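PDB 3MN8: carboxypeptidase D from Drosophila melanogaster, which removes basic amino acids from the C-termini of peptides and proteins by zinc-dependent hydrolysis, processing growth factors, peptide hormones and neuropeptides. Local coordinates for residues 156-161 against 308-313; 352-357 against 387-392; 93-98 against 211-216; 30-35 against 115-120; 225-230 against 238-243. All blocks are in the same frame, centred on the assembly; numbering follows the deposited sequence.

Contact 1: 156-161 against 308-313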
# COMPACT_ATOMS: atom_id res chain seq x y z
N CYS A 156 4.06 13.30 20.93
CA CYS A 156 4.57 11.96 20.67
C CYS A 156 3.51 10.94 21.06
O CYS A 156 3.30 9.95 20.36
CB CYS A 156 5.87 11.72 21.45
SG CYS A 156 7.30 12.59 20.76
N GLU A 157 2.83 11.20 22.17
CA GLU A 157 1.70 10.38 22.60
C GLU A 157 0.36 11.02 22.22
O GLU A 157 0.22 12.24 22.23
CB GLU A 157 1.75 10.14 24.11
CG GLU A 157 2.87 9.20 24.55
CD GLU A 157 4.05 9.93 25.17
OE1 GLU A 157 3.99 10.23 26.39
OE2 GLU A 157 5.03 10.20 24.44
N SER A 158 -0.61 10.18 21.89
CA SER A 158 -1.93 10.65 21.50
C SER A 158 -2.59 11.43 22.63
O SER A 158 -2.08 11.46 23.74
CB SER A 158 -2.81 9.47 21.06
OG SER A 158 -4.06 9.91 20.56
N LEU A 159 -3.73 12.05 22.34
CA LEU A 159 -4.39 12.97 23.27
C LEU A 159 -5.44 12.26 24.12
O LEU A 159 -5.74 11.09 23.88
CB LEU A 159 -5.09 14.09 22.49
CG LEU A 159 -4.31 15.24 21.84
CD1 LEU A 159 -5.25 16.04 20.94
CD2 LEU A 159 -3.63 16.15 22.87
N PRO A 160 -5.99 12.97 25.12
CA PRO A 160 -7.11 12.45 25.92
C PRO A 160 -8.25 11.92 25.05
O PRO A 160 -8.56 12.51 24.02
CB PRO A 160 -7.56 13.68 26.70
CG PRO A 160 -6.30 14.45 26.89
CD PRO A 160 -5.50 14.26 25.64
N ASN A 161 -8.85 10.81 25.46
CA ASN A 161 -9.93 10.19 24.69
C ASN A 161 -9.45 9.53 23.39
O ASN A 161 -10.24 8.91 22.68
CB ASN A 161 -11.03 11.21 24.38
CG ASN A 161 -11.65 11.79 25.63
OD1 ASN A 161 -11.85 13.00 25.74
ND2 ASN A 161 -11.95 10.92 26.59
N CYS A 308 8.64 6.73 16.79
CA CYS A 308 8.23 6.50 18.16
C CYS A 308 7.29 7.60 18.58
O CYS A 308 6.28 7.36 19.24
CB CYS A 308 9.45 6.47 19.08
SG CYS A 308 10.41 4.96 18.95
N CYS A 309 7.63 8.83 18.20
CA CYS A 309 6.74 9.97 18.43
C CYS A 309 5.66 10.08 17.34
O CYS A 309 5.96 10.29 16.16
CB CYS A 309 7.54 11.25 18.52
SG CYS A 309 6.51 12.68 18.88
N LYS A 310 4.41 9.95 17.75
CA LYS A 310 3.30 9.97 16.80
C LYS A 310 3.28 11.25 15.97
O LYS A 310 3.17 11.21 14.74
CB LYS A 310 1.97 9.80 17.54
CG LYS A 310 1.82 8.45 18.22
CD LYS A 310 0.44 8.29 18.88
CE LYS A 310 0.07 6.79 18.97
NZ LYS A 310 -1.33 6.52 19.48
N TYR A 311 3.40 12.39 16.64
CA TYR A 311 3.35 13.70 15.99
C TYR A 311 4.59 14.53 16.32
O TYR A 311 4.53 15.39 17.20
CB TYR A 311 2.11 14.48 16.45
CG TYR A 311 1.62 15.55 15.48
CD1 TYR A 311 0.27 15.88 15.41
CD2 TYR A 311 2.49 16.22 14.64
CE1 TYR A 311 -0.21 16.84 14.54
CE2 TYR A 311 2.03 17.18 13.74
CZ TYR A 311 0.67 17.49 13.71
OH TYR A 311 0.20 18.44 12.84
N PRO A 312 5.71 14.29 15.63
CA PRO A 312 6.94 15.03 15.94
C PRO A 312 6.89 16.43 15.35
O PRO A 312 5.90 16.80 14.71
CB PRO A 312 8.05 14.20 15.27
CG PRO A 312 7.35 12.94 14.72
CD PRO A 312 5.91 13.29 14.56
N ALA A 313 7.95 17.21 15.56
CA ALA A 313 8.03 18.58 15.04
C ALA A 313 8.63 18.60 13.64
O ALA A 313 9.38 17.70 13.26
CB ALA A 313 8.85 19.48 15.98
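A disulfide between Cys156 SG and Cys309 SG (2.0 Å) joins two irregular loops, and Lys310 reaches past Cys156 O toward Ser158. The chi3 of the bridge, -99°, is near a quarter turn. Next to it the backbone N of Lys310 donates to Cys156 O at 2.8 Å, in the carbonyl plane and on a lone pair. The Lys310 side chain starts from the same oxygen: CB passes beside Cys156 O, and CG, anti to its own carbonyl carbon (chi1 -65°), stays beside it. The chain is extended from there and carries CD to 3.7 Å from Ser158 N. NZ, at the tip, ends 3.7 Å from Ser158 CB, while Ser158 OG turns to Asp103. Within the M14 zinc carboxypeptidase domain, this ties the loop between strand 300-305 and helix 317-333 to the long loop after helix 145-149, close to the metal: the Lys310 side chain is about 4 Å from that of Glu104, a zinc ligand. An alanine here takes away everything beyond CB, and would probably leave a gap beside Cys156 O and Ser158 and make the surroundings of Glu104 less positive. The preceding Cys308 forms a second disulfide, with Cys268.

Contact 2: 352-357 against 387-392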
# COMPACT_ATOMS: atom_id res chain seq x y z
N ALA A 352 -12.23 -11.77 -17.73
CA ALA A 352 -12.22 -10.99 -16.50
C ALA A 352 -12.67 -11.87 -15.36
O ALA A 352 -13.42 -12.82 -15.56
CB ALA A 352 -13.12 -9.80 -16.64
N ASP A 353 -12.19 -11.57 -14.16
CA ASP A 353 -12.54 -12.38 -12.98
C ASP A 353 -12.12 -13.85 -13.05
O ASP A 353 -12.65 -14.69 -12.32
CB ASP A 353 -14.03 -12.27 -12.69
CG ASP A 353 -14.32 -11.35 -11.52
OD1 ASP A 353 -14.49 -11.86 -10.40
OD2 ASP A 353 -14.36 -10.12 -11.72
N ALA A 354 -11.18 -14.17 -13.93
CA ALA A 354 -10.59 -15.49 -13.93
C ALA A 354 -9.77 -15.66 -12.66
O ALA A 354 -9.40 -14.68 -12.01
CB ALA A 354 -9.72 -15.69 -15.16
N ASN A 355 -9.50 -16.91 -12.30
CA ASN A 355 -8.64 -17.21 -11.16
C ASN A 355 -7.32 -17.81 -11.58
O ASN A 355 -7.26 -18.71 -12.43
CB ASN A 355 -9.35 -18.12 -10.15
CG ASN A 355 -10.32 -17.36 -9.27
OD1 ASN A 355 -11.51 -17.67 -9.22
ND2 ASN A 355 -9.81 -16.36 -8.55
N VAL A 356 -6.24 -17.31 -10.99
CA VAL A 356 -4.90 -17.81 -11.25
C VAL A 356 -4.30 -18.40 -9.97
O VAL A 356 -4.05 -17.67 -9.00
CB VAL A 356 -3.99 -16.71 -11.83
CG1 VAL A 356 -2.54 -17.18 -11.90
CG2 VAL A 356 -4.49 -16.26 -13.22
N TYR A 357 -4.07 -19.71 -9.98
CA TYR A 357 -3.61 -20.42 -8.80
C TYR A 357 -2.15 -20.83 -8.87
O TYR A 357 -1.66 -21.23 -9.94
CB TYR A 357 -4.45 -21.69 -8.58
CG TYR A 357 -5.88 -21.50 -8.10
CD1 TYR A 357 -6.93 -21.46 -9.01
CD2 TYR A 357 -6.17 -21.42 -6.74
CE1 TYR A 357 -8.25 -21.32 -8.56
CE2 TYR A 357 -7.47 -21.27 -6.30
CZ TYR A 357 -8.51 -21.22 -7.21
OH TYR A 357 -9.80 -21.08 -6.75
N ALA A 387 -4.64 -21.55 -14.27
CA ALA A 387 -5.74 -20.61 -14.28
C ALA A 387 -7.07 -21.31 -14.48
O ALA A 387 -7.15 -22.33 -15.17
CB ALA A 387 -5.53 -19.54 -15.36
N SER A 388 -8.11 -20.76 -13.88
CA SER A 388 -9.43 -21.31 -14.08
C SER A 388 -10.47 -20.20 -14.09
O SER A 388 -10.21 -19.07 -13.66
CB SER A 388 -9.74 -22.33 -12.99
OG SER A 388 -9.59 -21.75 -11.71
N ALA A 389 -11.66 -20.54 -14.59
CA ALA A 389 -12.77 -19.60 -14.68
C ALA A 389 -14.05 -20.37 -14.99
O ALA A 389 -14.04 -21.36 -15.72
CB ALA A 389 -12.49 -18.54 -15.76
N PHE A 390 -15.15 -19.90 -14.42
CA PHE A 390 -16.46 -20.48 -14.68
C PHE A 390 -16.76 -20.47 -16.18
O PHE A 390 -16.55 -19.46 -16.85
CB PHE A 390 -17.53 -19.70 -13.90
CG PHE A 390 -18.94 -20.14 -14.17
CD1 PHE A 390 -19.80 -19.36 -14.93
CD2 PHE A 390 -19.42 -21.34 -13.66
CE1 PHE A 390 -21.10 -19.76 -15.18
CE2 PHE A 390 -20.72 -21.74 -13.90
CZ PHE A 390 -21.57 -20.95 -14.67
N GLY A 391 -17.24 -21.59 -16.70
CA GLY A 391 -17.55 -21.68 -18.12
C GLY A 391 -16.30 -21.95 -18.93
O GLY A 391 -16.34 -21.95 -20.16
N TYR A 392 -15.20 -22.19 -18.23
CA TYR A 392 -13.94 -22.51 -18.89
C TYR A 392 -13.28 -23.73 -18.29
O TYR A 392 -13.30 -23.92 -17.07
CB TYR A 392 -12.98 -21.32 -18.83
CG TYR A 392 -13.42 -20.18 -19.70
CD1 TYR A 392 -12.96 -20.05 -21.01
CD2 TYR A 392 -14.31 -19.23 -19.21
CE1 TYR A 392 -13.36 -19.00 -21.81
CE2 TYR A 392 -14.72 -18.17 -20.01
CZ TYR A 392 -14.25 -18.06 -21.31
OH TYR A 392 -14.65 -17.01 -22.11
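Ser388 OG sits between its own backbone N and carbonyl carbon (chi1 56°), and Tyr357 CG lies anti to its carbonyl carbon (chi1 -72°); the two settings bring hydroxyl and ring together. The touch is at the ring's edge and in its plane, with Ser388 OG 3.5 Å from Tyr357 CE1. The backbones beneath are antiparallel. Asn355 and Ser388 form a hydrogen-bonded pair: Asn355 N reaches Ser388 O at 2.6 Å, nearly along the C=O axis, and Ser388 N returns to Asn355 O at 2.7 Å. That second oxygen also takes a CA-H...O contact from Ala387 CA at 3.1 Å. Val356 and Ala387 are the adjoining non-hydrogen-bonded pair, and their side chains project to the face away from Asn355 and Ser388, where Val356 CG2 meets Ala387 CB at 4.1 Å. The transthyretin-like domain that follows the catalytic domain is a sandwich, and this pair of strands, 355-358 and 381-388, forms the middle of its four-stranded sheet. Val343, on strand 339-344 of the three-stranded sheet, packs on Ala354, Val356 and Ala387, which identifies their side as the one turned toward the other sheet. Beyond the paired residues, Ala354 CB and Ala389 CB still meet, at 4.0 Å. The chain then reverses through a type II turn from Ala389 to Tyr392, with Gly391 at the positive phi of its third position and Tyr392 N bonded to Ala389 O at 2.9 Å.

Contact 3: 93-98 against 211-216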
# COMPACT_ATOMS: atom_id res chain seq x y z
N PRO A 93 -0.84 -1.30 -10.62
CA PRO A 93 -1.32 -0.19 -9.79
C PRO A 93 -0.90 -0.46 -8.35
O PRO A 93 -0.93 -1.59 -7.87
CB PRO A 93 -2.85 -0.24 -9.94
CG PRO A 93 -3.16 -1.56 -10.58
CD PRO A 93 -1.88 -2.32 -10.82
N VAL A 94 -0.49 0.60 -7.67
CA VAL A 94 -0.02 0.47 -6.31
C VAL A 94 -0.50 1.69 -5.56
O VAL A 94 -0.81 2.71 -6.19
CB VAL A 94 1.52 0.41 -6.27
CG1 VAL A 94 2.01 0.21 -4.85
CG2 VAL A 94 2.03 -0.69 -7.20
N LYS A 95 -0.58 1.60 -4.23
CA LYS A 95 -0.98 2.75 -3.40
C LYS A 95 -0.20 2.87 -2.09
O LYS A 95 0.23 1.88 -1.50
CB LYS A 95 -2.49 2.72 -3.11
CG LYS A 95 -2.96 1.55 -2.28
CD LYS A 95 -4.13 0.86 -2.98
CE LYS A 95 -5.08 0.23 -1.96
NZ LYS A 95 -4.42 -0.67 -0.98
N TYR A 96 -0.02 4.11 -1.66
CA TYR A 96 0.49 4.41 -0.32
C TYR A 96 -0.55 5.24 0.43
O TYR A 96 -0.99 6.29 -0.05
CB TYR A 96 1.80 5.19 -0.40
CG TYR A 96 3.03 4.33 -0.52
CD1 TYR A 96 3.00 2.99 -0.14
CD2 TYR A 96 4.22 4.85 -1.01
CE1 TYR A 96 4.13 2.20 -0.24
CE2 TYR A 96 5.36 4.06 -1.12
CZ TYR A 96 5.30 2.73 -0.73
OH TYR A 96 6.40 1.91 -0.83
N ILE A 97 -0.98 4.77 1.60
CA ILE A 97 -1.87 5.61 2.40
C ILE A 97 -1.17 6.01 3.70
O ILE A 97 -0.33 5.26 4.20
CB ILE A 97 -3.25 4.97 2.70
CG1 ILE A 97 -4.02 4.65 1.40
CG2 ILE A 97 -4.09 5.93 3.52
CD1 ILE A 97 -3.74 3.30 0.80
N ALA A 98 -1.51 7.18 4.22
CA ALA A 98 -0.95 7.65 5.48
C ALA A 98 -2.00 8.30 6.38
O ALA A 98 -3.14 8.51 5.98
CB ALA A 98 0.18 8.61 5.21
N VAL A 211 -2.03 -4.04 -6.68
CA VAL A 211 -1.12 -5.17 -6.58
C VAL A 211 -0.41 -5.19 -5.23
O VAL A 211 -0.27 -6.23 -4.61
CB VAL A 211 -0.06 -5.15 -7.71
CG1 VAL A 211 1.04 -6.16 -7.43
CG2 VAL A 211 -0.71 -5.39 -9.09
N LEU A 212 0.03 -4.02 -4.80
CA LEU A 212 0.80 -3.86 -3.57
C LEU A 212 0.38 -2.56 -2.90
O LEU A 212 -0.09 -1.64 -3.57
CB LEU A 212 2.30 -3.84 -3.91
CG LEU A 212 3.34 -3.40 -2.87
CD1 LEU A 212 3.19 -4.17 -1.58
CD2 LEU A 212 4.76 -3.59 -3.44
N SER A 213 0.57 -2.46 -1.59
CA SER A 213 0.13 -1.29 -0.83
C SER A 213 0.78 -1.21 0.55
O SER A 213 1.23 -2.20 1.11
CB SER A 213 -1.39 -1.32 -0.67
OG SER A 213 -1.82 -0.29 0.20
N ALA A 214 0.81 -0.01 1.10
CA ALA A 214 1.30 0.16 2.46
C ALA A 214 0.54 1.29 3.11
O ALA A 214 0.19 2.25 2.43
CB ALA A 214 2.78 0.47 2.44
N ASN A 215 0.24 1.16 4.40
CA ASN A 215 -0.27 2.31 5.15
C ASN A 215 0.55 2.62 6.43
O ASN A 215 1.06 1.72 7.11
CB ASN A 215 -1.80 2.28 5.35
CG ASN A 215 -2.25 1.35 6.44
OD1 ASN A 215 -2.74 1.80 7.47
ND2 ASN A 215 -2.11 0.05 6.22
N PHE A 216 0.71 3.92 6.69
CA PHE A 216 1.71 4.38 7.62
C PHE A 216 1.10 4.86 8.91
O PHE A 216 0.09 5.56 8.92
CB PHE A 216 2.56 5.46 6.97
CG PHE A 216 3.20 5.02 5.70
CD1 PHE A 216 2.56 5.18 4.49
CD2 PHE A 216 4.44 4.40 5.72
CE1 PHE A 216 3.15 4.74 3.31
CE2 PHE A 216 5.03 3.96 4.54
CZ PHE A 216 4.39 4.13 3.35
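Phe216 pushes the edge of its ring toward the face of Tyr96 in a T-shaped stack, with centroids 5.3 Å apart and planes at 76°. Phe216 CZ is the bump: it stands over one face of the Tyr96 ring, displaced toward the rim. Ala214 CB meets the same ring obliquely, 3.5 Å from Tyr96 CE1, a methyl small enough, it seems, to let the tyrosine lie across the neighbouring strand. Around this aromatic pair helices 317-333 and 106-121 supply leucines, and Tyr96 OH is bound by Leu328 O. Further along this face Val94 CG1 packs against Leu212 CB at 4.2 Å. At the Pro93 end of the contact Pro93 CD meets Val211 CG2 at 3.7 Å, the two side chains crossing at about a right angle.

Strands 93-97 and 212-216 run parallel, 4° apart, and are central in the eight-stranded mixed sheet of the M14 catalytic domain; Ile97 N donates to Ala214 O at 2.9 Å. Lys95, Ile97, Ser213 and Asn215 project to the face away from Tyr96 and Ala214. There Ile97 CB abuts Asn215 CB at 4.0 Å, and Lys95 bends over Ser213, its CG 3.3 Å from Ser213 OG. Lys95 NZ is held by Asn293, by Phe210 through a cation-pi contact and weakly by Ser213 OG, with the Glu301 carboxylate near enough for a long, weak ion pair that may offset part of the charge. Asn215 OD1 is bonded to NE2 of the zinc ligand His217, a second-shell contact which probably helps fix the rotation of the imidazole.

Contact 4: 30-35 against 115-120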
# COMPACT_ATOMS: atom_id res chain seq x y z
N GLU A 30 19.93 15.22 -7.48
CA GLU A 30 18.52 15.28 -7.08
C GLU A 30 17.93 16.67 -6.76
O GLU A 30 18.54 17.49 -6.09
CB GLU A 30 18.29 14.34 -5.89
CG GLU A 30 18.91 12.96 -6.05
CD GLU A 30 18.97 12.19 -4.74
OE1 GLU A 30 19.62 12.68 -3.79
OE2 GLU A 30 18.37 11.09 -4.67
N ASP A 31 16.71 16.91 -7.24
CA ASP A 31 15.97 18.09 -6.86
C ASP A 31 15.08 17.78 -5.64
O ASP A 31 13.92 17.39 -5.77
CB ASP A 31 15.13 18.58 -8.04
CG ASP A 31 14.11 19.62 -7.65
OD1 ASP A 31 13.25 19.97 -8.49
OD2 ASP A 31 14.16 20.09 -6.49
N GLU A 32 15.65 17.95 -4.44
CA GLU A 32 14.93 17.73 -3.19
C GLU A 32 14.66 19.06 -2.47
O GLU A 32 14.82 19.17 -1.25
CB GLU A 32 15.74 16.83 -2.27
CG GLU A 32 15.98 15.43 -2.78
CD GLU A 32 16.85 14.61 -1.82
OE1 GLU A 32 16.27 13.85 -1.02
OE2 GLU A 32 18.09 14.74 -1.87
N SER A 33 14.26 20.08 -3.23
CA SER A 33 14.05 21.41 -2.67
C SER A 33 12.95 21.42 -1.61
O SER A 33 12.98 22.24 -0.67
CB SER A 33 13.71 22.41 -3.78
OG SER A 33 12.45 22.12 -4.36
N PHE A 34 12.01 20.50 -1.75
CA PHE A 34 10.87 20.41 -0.83
C PHE A 34 11.28 20.34 0.64
O PHE A 34 10.42 20.32 1.52
CB PHE A 34 9.93 19.24 -1.21
CG PHE A 34 10.62 17.90 -1.40
CD1 PHE A 34 10.89 17.07 -0.31
CD2 PHE A 34 10.95 17.44 -2.67
CE1 PHE A 34 11.50 15.84 -0.49
CE2 PHE A 34 11.56 16.20 -2.85
CZ PHE A 34 11.83 15.40 -1.77
N LEU A 35 12.58 20.33 0.91
CA LEU A 35 13.08 20.27 2.28
C LEU A 35 13.46 21.64 2.85
O LEU A 35 13.73 21.76 4.05
CB LEU A 35 14.31 19.36 2.33
CG LEU A 35 14.22 18.05 1.56
CD1 LEU A 35 15.61 17.43 1.42
CD2 LEU A 35 13.23 17.09 2.21
N ALA A 115 5.61 12.45 -3.58
CA ALA A 115 4.92 13.02 -4.74
C ALA A 115 5.83 13.98 -5.48
O ALA A 115 6.14 13.78 -6.66
CB ALA A 115 3.65 13.74 -4.29
N GLN A 116 6.25 15.03 -4.79
CA GLN A 116 7.15 16.01 -5.36
C GLN A 116 8.43 15.34 -5.87
O GLN A 116 8.85 15.57 -7.00
CB GLN A 116 7.49 17.06 -4.32
CG GLN A 116 6.29 17.88 -3.85
CD GLN A 116 6.63 18.73 -2.62
OE1 GLN A 116 7.15 19.85 -2.74
NE2 GLN A 116 6.35 18.20 -1.44
N TYR A 117 9.04 14.52 -5.01
CA TYR A 117 10.29 13.83 -5.33
C TYR A 117 10.23 13.06 -6.65
O TYR A 117 11.03 13.27 -7.56
CB TYR A 117 10.67 12.88 -4.20
CG TYR A 117 11.99 12.19 -4.42
CD1 TYR A 117 13.19 12.81 -4.10
CD2 TYR A 117 12.05 10.91 -4.96
CE1 TYR A 117 14.40 12.19 -4.31
CE2 TYR A 117 13.26 10.26 -5.17
CZ TYR A 117 14.44 10.91 -4.84
OH TYR A 117 15.64 10.29 -5.05
N LEU A 118 9.26 12.16 -6.75
CA LEU A 118 9.08 11.39 -7.96
C LEU A 118 8.91 12.27 -9.18
O LEU A 118 9.62 12.14 -10.16
CB LEU A 118 7.88 10.45 -7.82
CG LEU A 118 8.17 9.23 -6.96
CD1 LEU A 118 6.93 8.37 -6.79
CD2 LEU A 118 9.33 8.44 -7.56
N LEU A 119 7.94 13.18 -9.12
CA LEU A 119 7.65 14.01 -10.27
C LEU A 119 8.85 14.84 -10.70
O LEU A 119 9.26 14.77 -11.85
CB LEU A 119 6.44 14.90 -10.01
CG LEU A 119 5.12 14.16 -10.19
CD1 LEU A 119 3.95 15.04 -9.77
CD2 LEU A 119 5.00 13.68 -11.64
N GLY A 120 9.40 15.61 -9.76
CA GLY A 120 10.47 16.54 -10.07
C GLY A 120 11.81 15.88 -10.38
O GLY A 120 12.76 16.56 -10.79
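Phe34 and Tyr117 fasten the N-terminal segment, which precedes helix 43-56, to helix 106-121 on the outside of the alpha/beta catalytic domain. The segment is shaped by an Asx turn, in which Asp31 OD2 accepts from Ser33 N at 3.3 Å, ahead of the short 3-10 segment 33-35. Phe34 then points at the helix. Its CG lies between the backbone N and the carbonyl carbon (chi1 51°), and the far end of the ring rests on Tyr117, with Phe34 CZ 3.7 Å from Tyr117 CB. At the other end of the phenylalanine, Phe34 CB lies against Gln116 OE1, while Gln116 NE2 is bonded to Val112 O of its own helix. Trp321 of helix 317-333 stands edge-to-face to Phe34 and bonds Glu32 OE1 through its NE1, and Tyr113 also meets the phenylalanine ring.

The tyrosine ring is edged by acidic side chains, both salt-bridged to Lys325. Glu32 runs beside it, pointing the same way, with Glu32 CG 3.9 Å from Tyr117 CE1. Glu30 is poorly ordered, so its bond is less certain: Tyr117 OH, at the tip, donates to Glu30 OE2 at 2.9 Å, approaching from above the carboxylate plane (38° out of it).

Contact 5: 225-230 against 238-243. With GEM ((2-guanidinoethylmercapto)succinic acid), chain G.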
# COMPACT_ATOMS: atom_id res chain seq x y z
N TYR A 225 2.79 -6.91 9.06
CA TYR A 225 2.09 -7.53 7.94
C TYR A 225 1.00 -8.43 8.48
O TYR A 225 1.02 -8.77 9.67
CB TYR A 225 3.07 -8.37 7.11
CG TYR A 225 3.91 -9.33 7.94
CD1 TYR A 225 5.06 -8.90 8.59
CD2 TYR A 225 3.55 -10.65 8.07
CE1 TYR A 225 5.83 -9.77 9.34
CE2 TYR A 225 4.31 -11.54 8.82
CZ TYR A 225 5.45 -11.09 9.45
OH TYR A 225 6.22 -11.96 10.20
N PRO A 226 0.06 -8.83 7.62
CA PRO A 226 -1.08 -9.71 7.94
C PRO A 226 -0.68 -11.08 8.52
O PRO A 226 0.44 -11.57 8.32
CB PRO A 226 -1.77 -9.90 6.58
CG PRO A 226 -1.38 -8.70 5.78
CD PRO A 226 0.02 -8.34 6.23
N TYR A 227 -1.60 -11.71 9.26
CA TYR A 227 -2.87 -11.11 9.63
C TYR A 227 -2.72 -10.36 10.95
O TYR A 227 -1.76 -10.60 11.71
CB TYR A 227 -3.93 -12.20 9.81
CG TYR A 227 -4.38 -12.91 8.56
CD1 TYR A 227 -5.08 -12.23 7.56
CD2 TYR A 227 -4.14 -14.27 8.39
CE1 TYR A 227 -5.52 -12.88 6.43
CE2 TYR A 227 -4.57 -14.93 7.26
CZ TYR A 227 -5.26 -14.23 6.28
OH TYR A 227 -5.68 -14.87 5.15
N ASP A 228 -3.68 -9.48 11.23
CA ASP A 228 -3.71 -8.67 12.45
C ASP A 228 -4.56 -9.35 13.52
O ASP A 228 -4.56 -8.94 14.68
CB ASP A 228 -4.27 -7.27 12.16
CG ASP A 228 -3.22 -6.32 11.57
OD1 ASP A 228 -2.01 -6.64 11.62
OD2 ASP A 228 -3.60 -5.23 11.05
N ASN A 229 -5.29 -10.39 13.12
CA ASN A 229 -6.15 -11.10 14.06
C ASN A 229 -6.33 -12.58 13.70
O ASN A 229 -5.82 -13.05 12.67
CB ASN A 229 -7.51 -10.40 14.20
CG ASN A 229 -8.41 -10.61 13.00
OD1 ASN A 229 -8.03 -11.23 11.99
ND2 ASN A 229 -9.63 -10.08 13.10
N SER A 230 -7.04 -13.32 14.55
CA SER A 230 -7.28 -14.74 14.30
C SER A 230 -8.61 -15.20 14.89
O SER A 230 -9.24 -14.46 15.64
CB SER A 230 -6.14 -15.57 14.88
OG SER A 230 -6.11 -15.48 16.29
N GLU A 238 1.20 -14.11 19.44
CA GLU A 238 0.91 -15.36 18.73
C GLU A 238 0.65 -15.09 17.24
O GLU A 238 -0.33 -14.42 16.88
CB GLU A 238 -0.26 -16.09 19.38
CG GLU A 238 0.03 -17.53 19.79
CD GLU A 238 -0.85 -18.00 20.94
OE1 GLU A 238 -0.92 -19.23 21.20
OE2 GLU A 238 -1.48 -17.14 21.58
N GLU A 239 1.54 -15.61 16.39
CA GLU A 239 1.47 -15.45 14.94
C GLU A 239 0.16 -15.97 14.32
O GLU A 239 -0.26 -17.10 14.55
CB GLU A 239 2.66 -16.14 14.26
CG GLU A 239 3.98 -15.40 14.41
CD GLU A 239 5.11 -16.09 13.66
OE1 GLU A 239 6.01 -15.37 13.16
OE2 GLU A 239 5.10 -17.33 13.56
N SER A 240 -0.47 -15.10 13.53
CA SER A 240 -1.62 -15.48 12.73
C SER A 240 -1.26 -15.28 11.25
O SER A 240 -1.72 -14.33 10.61
CB SER A 240 -2.85 -14.66 13.11
OG SER A 240 -3.92 -14.94 12.23
N LEU A 241 -0.44 -16.17 10.73
CA LEU A 241 0.18 -15.97 9.43
C LEU A 241 -0.75 -16.10 8.23
O LEU A 241 -1.87 -16.59 8.32
CB LEU A 241 1.40 -16.89 9.26
CG LEU A 241 2.44 -16.67 10.37
CD1 LEU A 241 3.58 -17.67 10.28
CD2 LEU A 241 2.95 -15.24 10.32
N THR A 242 -0.24 -15.65 7.09
CA THR A 242 -1.00 -15.56 5.86
C THR A 242 -0.49 -16.63 4.90
O THR A 242 0.68 -17.04 4.99
CB THR A 242 -0.81 -14.15 5.27
OG1 THR A 242 -1.97 -13.35 5.55
CG2 THR A 242 -0.57 -14.18 3.78
N PRO A 243 -1.35 -17.10 4.00
CA PRO A 243 -0.86 -18.06 3.01
C PRO A 243 0.37 -17.49 2.30
O PRO A 243 1.26 -18.23 1.92
CB PRO A 243 -2.03 -18.19 2.02
CG PRO A 243 -3.23 -17.78 2.79
CD PRO A 243 -2.77 -16.76 3.79
C8 GEM G . -2.03 -0.44 15.27
S7 GEM G . -1.95 -0.92 13.57
C6 GEM G . -0.38 -1.75 13.54
C5 GEM G . -0.25 -2.85 14.59
N3 GEM G . -1.13 -3.94 14.19
C1 GEM G . -1.45 -5.01 14.91
N4 GEM G . -2.27 -5.93 14.41
N2 GEM G . -0.94 -5.18 16.12
C9 GEM G . -3.42 0.06 15.53
O14 GEM G . -4.20 0.16 14.56
O15 GEM G . -3.76 0.36 16.69
C10 GEM G . -0.96 0.60 15.66
C11 GEM G . -1.10 1.99 15.06
O12 GEM G . -0.08 2.49 14.53
O13 GEM G . -2.20 2.60 15.14
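Thr242 OG1 stands 3.4 Å above the plane of the Tyr227 ring, over its centre, the two side chains crossing at about a right angle. Tyr227 CG is anti to its carbonyl carbon (chi1 -70°), which starts the ring off toward the segment 238-243. Ser240 O lies near the ring's edge, and Tyr227 OH meets Pro243 CD at 3.7 Å. Arg180 makes a cation-pi contact with the same ring. At the base of the side chain, Tyr227 N donates to Ser240 O at 2.9 Å. An alanine at Tyr227 would probably leave a gap over Thr242 OG1 and Pro243 CD, and Arg180 without its cation-pi partner.

One shell further out, Ser240 OG, anti to its backbone N, donates to Asn229 O at 2.7 Å from above the carbonyl plane (41° out of it). Arg180 adds a weak bond to that oxygen, and the Asn229 side chain is held by Ser286 and Asp179. The peptide before Tyr227 is cis, which turns the chain sharply after Pro226. Asp228, between the two gripped residues, leaves the backbone on the side away from segment 238-243, with OD1 2.9 Å from N4 of the guanidino group of the bound inhibitor. Its own backbone N is bonded to Asp291. An acidic group facing a guanidino group in the substrate-binding pocket is consistent with the preference of this M14 carboxypeptidase domain for C-terminal arginine or lysine.

Overall arrangement
Contacts 1, 3 and 5 all belong to the catalytic domain and approach the active site from different parts of the fold. The Lys310 side chain of contact 1 and the Asn215 side chain of contact 3 lie about 6 and 7 Å from the zinc ion, whereas contact 5 reaches the inhibitor through Asp228. Contact 3, whose centre is about 2 Å from that of the chain, is the most central of the five, with nearest atoms about 7 Å from those of contacts 4 and 5. Strand 93-97 leads on to helix 106-121, whose 115-120 part belongs to contact 4. Contact 2, in the transthyretin-like domain, is centred about 47 Å from contact 1, across the chain's centre, but its nearest atoms come within about 10 Å of contact 5.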